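Local coordinates for protein TRAP dicarboxylate transporter, DctP subunit (PDB 4P47) that probably binds an organic acid, perhaps a dicarboxylate, in the periplasm and delivers it to the membrane partners of a TRAP transporter, at residues N38-H42 against P43-G47; G129-L132 against M133-L136; D250-D254 against E255-V259; D269-R272 against K273-E277. All coordinates share one frame; numbering follows the deposited sequence.

In the fold
From the N terminus, contact 1 comes first: it closes the loop after strand 30-35 and starts helix 43-58. Contact 2 follows where helix 127-133 gives way to the loop leading into strand 141-156. Contact 3 joins the loop after helix 246-249 to the first turns of helix 254-288, and contact 4 lies further along that same helix. All four are local and in series, so none nests in or crosses another. Of the four, only contacts 1 and 4 touch, where Pro-43 and Thr-46 pack on helix 254-288 and Thr-46 CG2 comes 3.3 Å from Tyr-270 OH. Contact 2 keeps about 9 Å from contact 4 at the nearest atoms.

Contact 1: N38-H42 against P43-G47; sequences NSKGH and PQVTG
His-42 hands the chain from the loop 38-42 to the helix beginning at Pro-43, and its carbonyl O receives Thr-46 N at 3.0 Å, the first helical bond. A type II turn from Ser-39 to His-42 precedes it, closed by His-42 N on Ser-39 O (3.0 Å), with Gly-41 at positive phi (105°). The imidazole swings back over the helix start because CG lies opposite the backbone N (chi1 -172°), which lets ND1 accept from Gln-44 N at 3.0 Å, the donor tilted 15° from the ring plane. Pro-43 CD sits over one face, a CH-pi contact 3.6 Å from the ring centroid, while Asn-38 covers the opposite face. An alanine in place of His-42 would probably leave Gln-44 N without its capping acceptor and open a gap between Asn-38 and Pro-43. Further out, the extended Gln-44 chain brings OE1 to Asn-38 N at 3.0 Å, in the carbonyl plane, and its NE2 bonds Gln-240. Val-45 presses CG2 on Asn-38 O (3.3 Å), and CG1 lies beside the aliphatic chain of Lys-40. A water joins Gly-41 N to Thr-46 OG1. This is a side-chain N-cap on helix 43-58, the helix of the beta-alpha-beta crossover between the parallel strands 30-35 and 63-68.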
loop_
_atom_site.group_PDB
_atom_site.type_symbol
_atom_site.label_atom_id
_atom_site.label_comp_id
_atom_site.label_asym_id
_atom_site.label_seq_id
_atom_site.Cartn_x
_atom_site.Cartn_y
_atom_site.Cartn_z
ATOM N N ASN A 38 4.100 11.607 -3.389
ATOM C CA ASN A 38 3.609 11.754 -4.758
ATOM C C ASN A 38 3.177 13.177 -5.081
ATOM O O ASN A 38 3.158 14.033 -4.211
ATOM C CB ASN A 38 2.483 10.749 -4.990
ATOM C CG ASN A 38 2.965 9.330 -4.877
ATOM O OD1 ASN A 38 2.590 8.582 -3.953
ATOM N ND2 ASN A 38 3.844 8.949 -5.795
ATOM N N SER A 39 2.838 13.429 -6.351
ATOM C CA SER A 39 2.548 14.785 -6.815
ATOM C C SER A 39 1.074 14.994 -7.152
ATOM O O SER A 39 0.315 14.031 -7.253
ATOM C CB SER A 39 3.400 15.110 -8.046
ATOM O OG SER A 39 4.781 15.072 -7.726
ATOM N N LYS A 40 0.677 16.259 -7.302
ATOM C CA LYS A 40 -0.666 16.620 -7.743
ATOM C C LYS A 40 -1.059 15.763 -8.925
ATOM O O LYS A 40 -0.268 15.561 -9.857
ATOM C CB LYS A 40 -0.723 18.096 -8.159
ATOM C CG LYS A 40 -1.245 19.057 -7.102
ATOM C CD LYS A 40 -0.317 19.151 -5.902
ATOM C CE LYS A 40 -0.091 20.590 -5.464
ATOM N NZ LYS A 40 -0.229 20.749 -3.988
ATOM N N GLY A 41 -2.289 15.270 -8.908
ATOM C CA GLY A 41 -2.764 14.374 -9.936
ATOM C C GLY A 41 -2.830 12.951 -9.439
ATOM O O GLY A 41 -3.698 12.186 -9.849
ATOM N N HIS A 42 -1.909 12.586 -8.550
ATOM C CA HIS A 42 -1.871 11.231 -8.020
ATOM C C HIS A 42 -2.998 11.090 -7.005
ATOM O O HIS A 42 -3.285 12.028 -6.266
ATOM C CB HIS A 42 -0.516 10.952 -7.353
ATOM C CG HIS A 42 -0.318 9.525 -6.949
ATOM N ND1 HIS A 42 -0.875 8.991 -5.806
ATOM C CD2 HIS A 42 0.369 8.516 -7.532
ATOM C CE1 HIS A 42 -0.546 7.721 -5.703
ATOM N NE2 HIS A 42 0.214 7.405 -6.737
ATOM N N PRO A 43 -3.630 9.916 -6.935
ATOM C CA PRO A 43 -4.729 9.732 -5.975
ATOM C C PRO A 43 -4.390 10.092 -4.512
ATOM O O PRO A 43 -5.249 10.570 -3.770
ATOM C CB PRO A 43 -5.077 8.251 -6.151
ATOM C CG PRO A 43 -4.783 7.996 -7.612
ATOM C CD PRO A 43 -3.521 8.772 -7.866
ATOM N N GLN A 44 -3.176 9.799 -4.081
ATOM C CA GLN A 44 -2.701 10.199 -2.766
ATOM C C GLN A 44 -2.875 11.699 -2.539
ATOM O O GLN A 44 -3.425 12.130 -1.521
ATOM C CB GLN A 44 -1.239 9.822 -2.616
ATOM C CG GLN A 44 -0.647 10.189 -1.278
ATOM C CD GLN A 44 0.846 9.996 -1.274
ATOM O OE1 GLN A 44 1.575 10.715 -1.957
ATOM N NE2 GLN A 44 1.315 9.028 -0.527
ATOM N N VAL A 45 -2.405 12.509 -3.475
ATOM C CA VAL A 45 -2.485 13.949 -3.304
ATOM C C VAL A 45 -3.914 14.445 -3.482
ATOM O O VAL A 45 -4.329 15.390 -2.815
ATOM C CB VAL A 45 -1.489 14.675 -4.203
ATOM C CG1 VAL A 45 -1.600 16.167 -4.009
ATOM C CG2 VAL A 45 -0.087 14.190 -3.881
ATOM N N THR A 46 -4.689 13.791 -4.330
ATOM C CA THR A 46 -6.094 14.137 -4.444
ATOM C C THR A 46 -6.784 13.916 -3.096
ATOM O O THR A 46 -7.610 14.723 -2.681
ATOM C CB THR A 46 -6.735 13.356 -5.593
ATOM O OG1 THR A 46 -6.034 13.699 -6.794
ATOM C CG2 THR A 46 -8.200 13.720 -5.752
ATOM N N GLY A 47 -6.433 12.840 -2.411
ATOM C CA GLY A 47 -6.959 12.606 -1.071
ATOM C C GLY A 47 -6.503 13.671 -0.083
ATOM O O GLY A 47 -7.284 14.143 0.752
HETATM O O HOH W 1 -4.115 15.863 -6.843
#

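Contact 2: G129-L132 against M133-L136; sequences GTNL and MKRL
The C-terminal part of helix 127-133 and the type I turn Met-133 to Leu-136 meet here, as Gly-129 and Thr-130 offer their carbonyls to Met-133 and Lys-134. Two bonds have helical i to i+4 spacing: Met-133 N to Gly-129 O at 3.2 Å and Lys-134 N to Thr-130 O at 3.1 Å. The next, Arg-135 N to Leu-132 O (3.0 Å), spans only three residues, and its donor stands 50° out of the carbonyl plane, which marks the tightening of the chain into the turn. Leu-136 N repeats the shorter spacing on Met-133 O. Lys-134 lies alongside Asn-131, both chains pointing the same way. Bends at chi2 and chi3 of Lys-134 (the latter -92°) carry its CE to 3.2 Å from Asn-131 OD1, so the methylene rather than the ammonium makes the touch. Lower down, Lys-134 CG rests on Thr-130 O at 3.4 Å. The Arg-135 chain, extended from CG to NE, runs past two carbonyls, with CB 3.3 Å from Leu-132 O and NE near Asn-131 O. Met-133 CG packs on Gly-129 O (3.5 Å), an oxygen that also bonds Tyr-146 OH. Leu-132 and Met-133 lie against Tyr-146 of strand 141-156, Met-133 and Leu-136 reach Ile-241 of strand 229-245, and Asn-131 ND2 makes a weak hydrogen bond to Glu-326 of helix 321-336.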
loop_
_atom_site.group_PDB
_atom_site.type_symbol
_atom_site.label_atom_id
_atom_site.label_comp_id
_atom_site.label_asym_id
_atom_site.label_seq_id
_atom_site.Cartn_x
_atom_site.Cartn_y
_atom_site.Cartn_z
ATOM N N GLY A 129 -6.650 -3.545 11.360
ATOM C CA GLY A 129 -6.021 -2.247 11.173
ATOM C C GLY A 129 -6.039 -1.399 12.429
ATOM O O GLY A 129 -5.103 -0.646 12.716
ATOM N N THR A 130 -7.138 -1.489 13.172
ATOM C CA THR A 130 -7.316 -0.701 14.373
ATOM C C THR A 130 -6.324 -1.092 15.459
ATOM O O THR A 130 -5.710 -0.244 16.103
ATOM C CB THR A 130 -8.758 -0.825 14.859
ATOM O OG1 THR A 130 -9.633 -0.340 13.827
ATOM C CG2 THR A 130 -8.985 -0.024 16.146
ATOM N N ASN A 131 -6.116 -2.387 15.629
ATOM C CA ASN A 131 -5.187 -2.861 16.634
ATOM C C ASN A 131 -3.734 -2.560 16.282
ATOM O O ASN A 131 -2.913 -2.358 17.165
ATOM C CB ASN A 131 -5.413 -4.355 16.921
ATOM C CG ASN A 131 -6.682 -4.602 17.695
ATOM O OD1 ASN A 131 -7.175 -3.714 18.371
ATOM N ND2 ASN A 131 -7.222 -5.807 17.590
ATOM N N LEU A 132 -3.419 -2.485 14.997
ATOM C CA LEU A 132 -2.100 -2.025 14.619
ATOM C C LEU A 132 -1.914 -0.575 15.062
ATOM O O LEU A 132 -0.886 -0.227 15.640
ATOM C CB LEU A 132 -1.880 -2.137 13.109
ATOM C CG LEU A 132 -1.620 -3.544 12.560
ATOM C CD1 LEU A 132 -1.523 -3.503 11.059
ATOM C CD2 LEU A 132 -0.351 -4.121 13.162
ATOM N N MET A 133 -2.895 0.277 14.782
ATOM C CA MET A 133 -2.773 1.701 15.122
ATOM C C MET A 133 -2.613 1.954 16.606
ATOM O O MET A 133 -1.978 2.912 17.013
ATOM C CB MET A 133 -3.971 2.486 14.582
ATOM C CG MET A 133 -3.956 2.588 13.084
ATOM S SD MET A 133 -5.074 3.818 12.432
ATOM C CE MET A 133 -6.622 3.256 13.111
ATOM N N LYS A 134 -3.186 1.092 17.431
ATOM C CA LYS A 134 -3.038 1.232 18.871
ATOM C C LYS A 134 -1.597 1.140 19.362
ATOM O O LYS A 134 -1.269 1.599 20.446
ATOM C CB LYS A 134 -3.923 0.208 19.589
ATOM C CG LYS A 134 -5.399 0.544 19.431
ATOM C CD LYS A 134 -6.244 0.118 20.623
ATOM C CE LYS A 134 -6.825 -1.264 20.436
ATOM N NZ LYS A 134 -7.842 -1.564 21.496
ATOM N N ARG A 135 -0.727 0.567 18.539
ATOM C CA ARG A 135 0.676 0.412 18.869
ATOM C C ARG A 135 1.501 1.674 18.583
ATOM O O ARG A 135 2.685 1.749 18.935
ATOM C CB ARG A 135 1.254 -0.782 18.082
ATOM C CG ARG A 135 0.529 -2.103 18.376
ATOM C CD ARG A 135 0.896 -3.256 17.412
ATOM N NE ARG A 135 0.130 -4.465 17.734
ATOM C CZ ARG A 135 0.522 -5.384 18.613
ATOM N NH1 ARG A 135 1.680 -5.251 19.245
ATOM N NH2 ARG A 135 -0.247 -6.436 18.866
ATOM N N LEU A 136 0.895 2.678 17.951
ATOM C CA LEU A 136 1.652 3.836 17.488
ATOM C C LEU A 136 1.974 4.883 18.560
ATOM O O LEU A 136 3.057 5.455 18.513
ATOM C CB LEU A 136 0.972 4.479 16.264
ATOM C CG LEU A 136 1.068 3.613 15.003
ATOM C CD1 LEU A 136 0.174 4.215 13.917
ATOM C CD2 LEU A 136 2.491 3.480 14.499
#

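Contact 3: D250-D254 against E255-V259; sequences DRLND and EEKAV
Asn-253 and Glu-256 make the tight half of this contact, each side chain accepting from the other's backbone N-H. Asn-253 OD1 takes Glu-256 N at 2.9 Å with a fairly straight N-H...O angle of 159°. Its CG occupies the crowded position between the backbone N and the carbonyl carbon (chi1 64°), which folds the amide over the helix start. In return Glu-256 OE1 takes Asn-253 N at 2.8 Å, on the anti side and somewhat out of the carboxylate plane. Amide and carboxylate planes are stacked, 19° from parallel, with Asn-253 ND2 3.5 Å from Glu-256 CD; ND2 itself bonds Glu-26 O. This reciprocal pair is a capping box at the start of helix 254-288, most of which falls in a predicted coiled coil (253-280). Lys-257 N on Asn-253 O and Ala-258 N on Asp-254 O continue the backbone bonding. The largely buried carboxylate of Glu-256 has further partners: Arg-28 forms a salt bridge to OE1, and Gln-30 bonds OE2. Leu-252 CD2 closes over OE1 at 3.6 Å. Across the cap the link is looser and largely wet. Lys-257 extends its chain until CE lies 3.7 Å from Leu-252 O, yet Asp-254 OD1 stays 4.5 Å from Lys-257 NZ, beyond a salt bridge. One water connects that amine with Leu-252 O and Asp-254 OD1, a second joins it to Asp-250 OD1, and Trp-249 supplies a cation-pi contact.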
loop_
_atom_site.group_PDB
_atom_site.type_symbol
_atom_site.label_atom_id
_atom_site.label_comp_id
_atom_site.label_asym_id
_atom_site.label_seq_id
_atom_site.Cartn_x
_atom_site.Cartn_y
_atom_site.Cartn_z
ATOM N N ASP A 250 -1.041 16.032 21.093
ATOM C CA ASP A 250 -1.210 16.218 22.537
ATOM C C ASP A 250 -1.518 17.656 22.902
ATOM O O ASP A 250 -2.064 17.919 23.972
ATOM C CB ASP A 250 0.021 15.715 23.294
ATOM C CG ASP A 250 0.061 14.202 23.401
ATOM O OD1 ASP A 250 -0.990 13.558 23.214
ATOM O OD2 ASP A 250 1.136 13.666 23.709
ATOM N N ARG A 251 -1.195 18.585 22.010
ATOM C CA ARG A 251 -1.489 19.996 22.245
ATOM C C ARG A 251 -2.881 20.393 21.772
ATOM O O ARG A 251 -3.315 21.507 22.006
ATOM C CB ARG A 251 -0.473 20.886 21.543
ATOM C CG ARG A 251 0.908 20.872 22.130
ATOM C CD ARG A 251 1.867 21.564 21.170
ATOM N NE ARG A 251 3.034 22.134 21.838
ATOM C CZ ARG A 251 3.995 21.421 22.418
ATOM N NH1 ARG A 251 3.933 20.095 22.435
ATOM N NH2 ARG A 251 5.018 22.039 22.993
ATOM N N LEU A 252 -3.575 19.506 21.079
ATOM C CA LEU A 252 -4.892 19.841 20.557
ATOM C C LEU A 252 -6.012 19.543 21.537
ATOM O O LEU A 252 -5.863 18.681 22.402
ATOM C CB LEU A 252 -5.151 19.051 19.267
ATOM C CG LEU A 252 -4.189 19.273 18.093
ATOM C CD1 LEU A 252 -4.609 18.351 16.939
ATOM C CD2 LEU A 252 -4.139 20.734 17.644
ATOM N N ASN A 253 -7.132 20.243 21.383
ATOM C CA ASN A 253 -8.329 19.933 22.155
ATOM C C ASN A 253 -9.250 18.957 21.412
ATOM O O ASN A 253 -8.995 18.598 20.265
ATOM C CB ASN A 253 -9.065 21.212 22.599
ATOM C CG ASN A 253 -9.605 22.042 21.433
ATOM O OD1 ASN A 253 -10.163 21.512 20.465
ATOM N ND2 ASN A 253 -9.450 23.370 21.535
ATOM N N ASP A 254 -10.307 18.497 22.065
ATOM C CA ASP A 254 -11.140 17.457 21.486
ATOM C C ASP A 254 -11.865 17.910 20.225
ATOM O O ASP A 254 -12.094 17.106 19.322
ATOM C CB ASP A 254 -12.142 16.948 22.517
ATOM C CG ASP A 254 -11.484 16.095 23.571
ATOM O OD1 ASP A 254 -10.342 15.635 23.341
ATOM O OD2 ASP A 254 -12.109 15.866 24.632
ATOM N N GLU A 255 -12.245 19.182 20.164
ATOM C CA GLU A 255 -12.938 19.681 18.991
ATOM C C GLU A 255 -12.002 19.705 17.787
ATOM O O GLU A 255 -12.424 19.376 16.693
ATOM C CB GLU A 255 -13.544 21.059 19.257
ATOM C CG GLU A 255 -14.530 21.065 20.414
ATOM C CD GLU A 255 -13.943 21.680 21.678
ATOM O OE1 GLU A 255 -14.161 22.893 21.897
ATOM O OE2 GLU A 255 -13.268 20.954 22.449
ATOM N N GLU A 256 -10.745 20.086 18.003
ATOM C CA GLU A 256 -9.752 20.109 16.928
ATOM C C GLU A 256 -9.474 18.667 16.461
ATOM O O GLU A 256 -9.441 18.377 15.267
ATOM C CB GLU A 256 -8.464 20.793 17.408
ATOM C CG GLU A 256 -8.632 22.299 17.702
ATOM C CD GLU A 256 -7.545 22.891 18.596
ATOM O OE1 GLU A 256 -6.896 22.181 19.385
ATOM O OE2 GLU A 256 -7.336 24.126 18.529
ATOM N N LYS A 257 -9.302 17.753 17.403
ATOM C CA LYS A 257 -9.071 16.359 17.069
ATOM C C LYS A 257 -10.230 15.777 16.266
ATOM O O LYS A 257 -10.010 15.038 15.302
ATOM C CB LYS A 257 -8.857 15.533 18.334
ATOM C CG LYS A 257 -7.556 15.816 19.042
ATOM C CD LYS A 257 -7.484 15.110 20.396
ATOM C CE LYS A 257 -6.101 15.265 21.007
ATOM N NZ LYS A 257 -6.082 14.586 22.357
ATOM N N ALA A 258 -11.466 16.090 16.662
ATOM C CA ALA A 258 -12.625 15.553 15.964
ATOM C C ALA A 258 -12.684 16.025 14.496
ATOM O O ALA A 258 -13.046 15.258 13.611
ATOM C CB ALA A 258 -13.907 15.911 16.684
ATOM N N VAL A 259 -12.364 17.293 14.244
ATOM C CA VAL A 259 -12.302 17.815 12.872
ATOM C C VAL A 259 -11.337 16.990 12.039
ATOM O O VAL A 259 -11.645 16.573 10.916
ATOM C CB VAL A 259 -11.842 19.292 12.856
ATOM C CG1 VAL A 259 -11.406 19.693 11.456
ATOM C CG2 VAL A 259 -12.952 20.210 13.382
HETATM O O HOH W 2 -3.639 14.075 23.712
HETATM O O HOH W 3 -7.769 16.585 23.620
#

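Contact 4: D269-R272 against K273-E277; sequences DYQR and KVSRE
Asp-269 O receives Lys-273 N at 3.2 Å, the first of four i to i+4 bonds along helix 254-288, the long helix that is a hallmark of TRAP solute-binding proteins. The chain of Lys-273 leans back over the same oxygen, with CG 3.6 Å from Asp-269 O. At Tyr-270 the ring, with CG opposite the backbone N (chi1 167°), stands out from the helix and turns one face to Val-274 CG2, a CH-pi contact 4.0 Å from its centroid and offset toward the rim. Lys-50 of helix 43-58 adds a cation-pi contact to this tyrosine. Gln-271 O holds Ser-275 N at 2.8 Å, while both side chains bond Glu-148 of strand 141-156, through Gln-271 OE1 and Ser-275 OG. Arg-272 and Arg-276 run side by side with guanidinium planes 12° apart. Their like charges are probably offset by acids: Asp-121 OD1 bridges Arg-272 NE and Arg-276 NH2, Asp-125 takes Arg-272 NH1, and Glu-148 OE1 also pairs with Arg-276 NH2. A leucine in place of Arg-276 would probably leave Glu-148 OE1 without this cationic partner and Asp-121 with one arginine fewer, and uncover the chain of Arg-272. The two side chains touch where Arg-272 CB stands over the centre of the Arg-276 guanidinium, 3.9 Å from its CZ.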
loop_
_atom_site.group_PDB
_atom_site.type_symbol
_atom_site.label_atom_id
_atom_site.label_comp_id
_atom_site.label_asym_id
_atom_site.label_seq_id
_atom_site.Cartn_x
_atom_site.Cartn_y
_atom_site.Cartn_z
ATOM N N ASP A 269 -12.556 7.557 2.157
ATOM C CA ASP A 269 -13.504 6.878 1.274
ATOM C C ASP A 269 -13.415 7.479 -0.121
ATOM O O ASP A 269 -13.468 6.770 -1.139
ATOM C CB ASP A 269 -14.937 7.004 1.780
ATOM C CG ASP A 269 -15.148 6.360 3.131
ATOM O OD1 ASP A 269 -14.290 5.575 3.582
ATOM O OD2 ASP A 269 -16.219 6.654 3.733
ATOM N N TYR A 270 -13.246 8.792 -0.180
ATOM C CA TYR A 270 -13.096 9.495 -1.436
ATOM C C TYR A 270 -11.791 9.107 -2.139
ATOM O O TYR A 270 -11.773 8.881 -3.351
ATOM C CB TYR A 270 -13.130 11.008 -1.148
ATOM C CG TYR A 270 -12.702 11.919 -2.259
ATOM C CD1 TYR A 270 -13.570 12.278 -3.280
ATOM C CD2 TYR A 270 -11.433 12.450 -2.266
ATOM C CE1 TYR A 270 -13.157 13.140 -4.301
ATOM C CE2 TYR A 270 -11.023 13.295 -3.250
ATOM C CZ TYR A 270 -11.869 13.638 -4.263
ATOM O OH TYR A 270 -11.400 14.503 -5.232
ATOM N N GLN A 271 -10.701 9.060 -1.384
ATOM C CA GLN A 271 -9.381 8.755 -1.940
ATOM C C GLN A 271 -9.385 7.355 -2.572
ATOM O O GLN A 271 -8.815 7.129 -3.647
ATOM C CB GLN A 271 -8.304 8.837 -0.849
ATOM C CG GLN A 271 -6.881 8.720 -1.372
ATOM C CD GLN A 271 -6.416 7.293 -1.587
ATOM O OE1 GLN A 271 -6.865 6.369 -0.926
ATOM N NE2 GLN A 271 -5.483 7.115 -2.512
ATOM N N ARG A 272 -10.025 6.398 -1.915
ATOM C CA ARG A 272 -10.063 5.028 -2.401
ATOM C C ARG A 272 -10.860 4.980 -3.701
ATOM O O ARG A 272 -10.478 4.284 -4.639
ATOM C CB ARG A 272 -10.684 4.119 -1.344
ATOM C CG ARG A 272 -9.757 3.812 -0.183
ATOM C CD ARG A 272 -10.538 3.202 0.947
ATOM N NE ARG A 272 -9.697 2.696 2.004
ATOM C CZ ARG A 272 -10.176 2.197 3.144
ATOM N NH1 ARG A 272 -11.478 2.257 3.406
ATOM N NH2 ARG A 272 -9.361 1.687 4.052
ATOM N N LYS A 273 -11.962 5.718 -3.786
ATOM C CA LYS A 273 -12.720 5.765 -5.033
ATOM C C LYS A 273 -11.899 6.357 -6.178
ATOM O O LYS A 273 -11.907 5.837 -7.302
ATOM C CB LYS A 273 -14.003 6.569 -4.861
ATOM C CG LYS A 273 -15.101 5.807 -4.180
ATOM C CD LYS A 273 -16.262 6.737 -3.858
ATOM C CE LYS A 273 -16.588 7.662 -5.031
ATOM N NZ LYS A 273 -17.396 8.833 -4.602
ATOM N N VAL A 274 -11.183 7.441 -5.910
ATOM C CA VAL A 274 -10.359 8.074 -6.919
ATOM C C VAL A 274 -9.258 7.115 -7.359
ATOM O O VAL A 274 -8.962 6.973 -8.554
ATOM C CB VAL A 274 -9.732 9.400 -6.399
ATOM C CG1 VAL A 274 -8.656 9.910 -7.338
ATOM C CG2 VAL A 274 -10.820 10.449 -6.203
ATOM N N SER A 275 -8.668 6.438 -6.394
ATOM C CA SER A 275 -7.608 5.497 -6.691
ATOM C C SER A 275 -8.099 4.389 -7.623
ATOM O O SER A 275 -7.431 3.988 -8.570
ATOM C CB SER A 275 -7.105 4.900 -5.387
ATOM O OG SER A 275 -6.051 3.985 -5.646
ATOM N N ARG A 276 -9.269 3.862 -7.332
ATOM C CA ARG A 276 -9.773 2.747 -8.103
ATOM C C ARG A 276 -10.232 3.165 -9.491
ATOM O O ARG A 276 -10.068 2.403 -10.453
ATOM C CB ARG A 276 -10.864 2.024 -7.302
ATOM C CG ARG A 276 -10.252 1.255 -6.133
ATOM C CD ARG A 276 -11.173 1.010 -4.920
ATOM N NE ARG A 276 -10.323 0.653 -3.780
ATOM C CZ ARG A 276 -10.733 0.406 -2.538
ATOM N NH1 ARG A 276 -12.017 0.446 -2.226
ATOM N NH2 ARG A 276 -9.861 0.114 -1.599
ATOM N N GLU A 277 -10.773 4.369 -9.633
ATOM C CA GLU A 277 -11.090 4.900 -10.955
ATOM C C GLU A 277 -9.815 5.035 -11.775
ATOM O O GLU A 277 -9.767 4.677 -12.962
ATOM C CB GLU A 277 -11.757 6.273 -10.809
ATOM C CG GLU A 277 -13.214 6.194 -10.399
ATOM C CD GLU A 277 -13.765 7.507 -9.849
ATOM O OE1 GLU A 277 -12.991 8.478 -9.700
ATOM O OE2 GLU A 277 -14.979 7.563 -9.557
#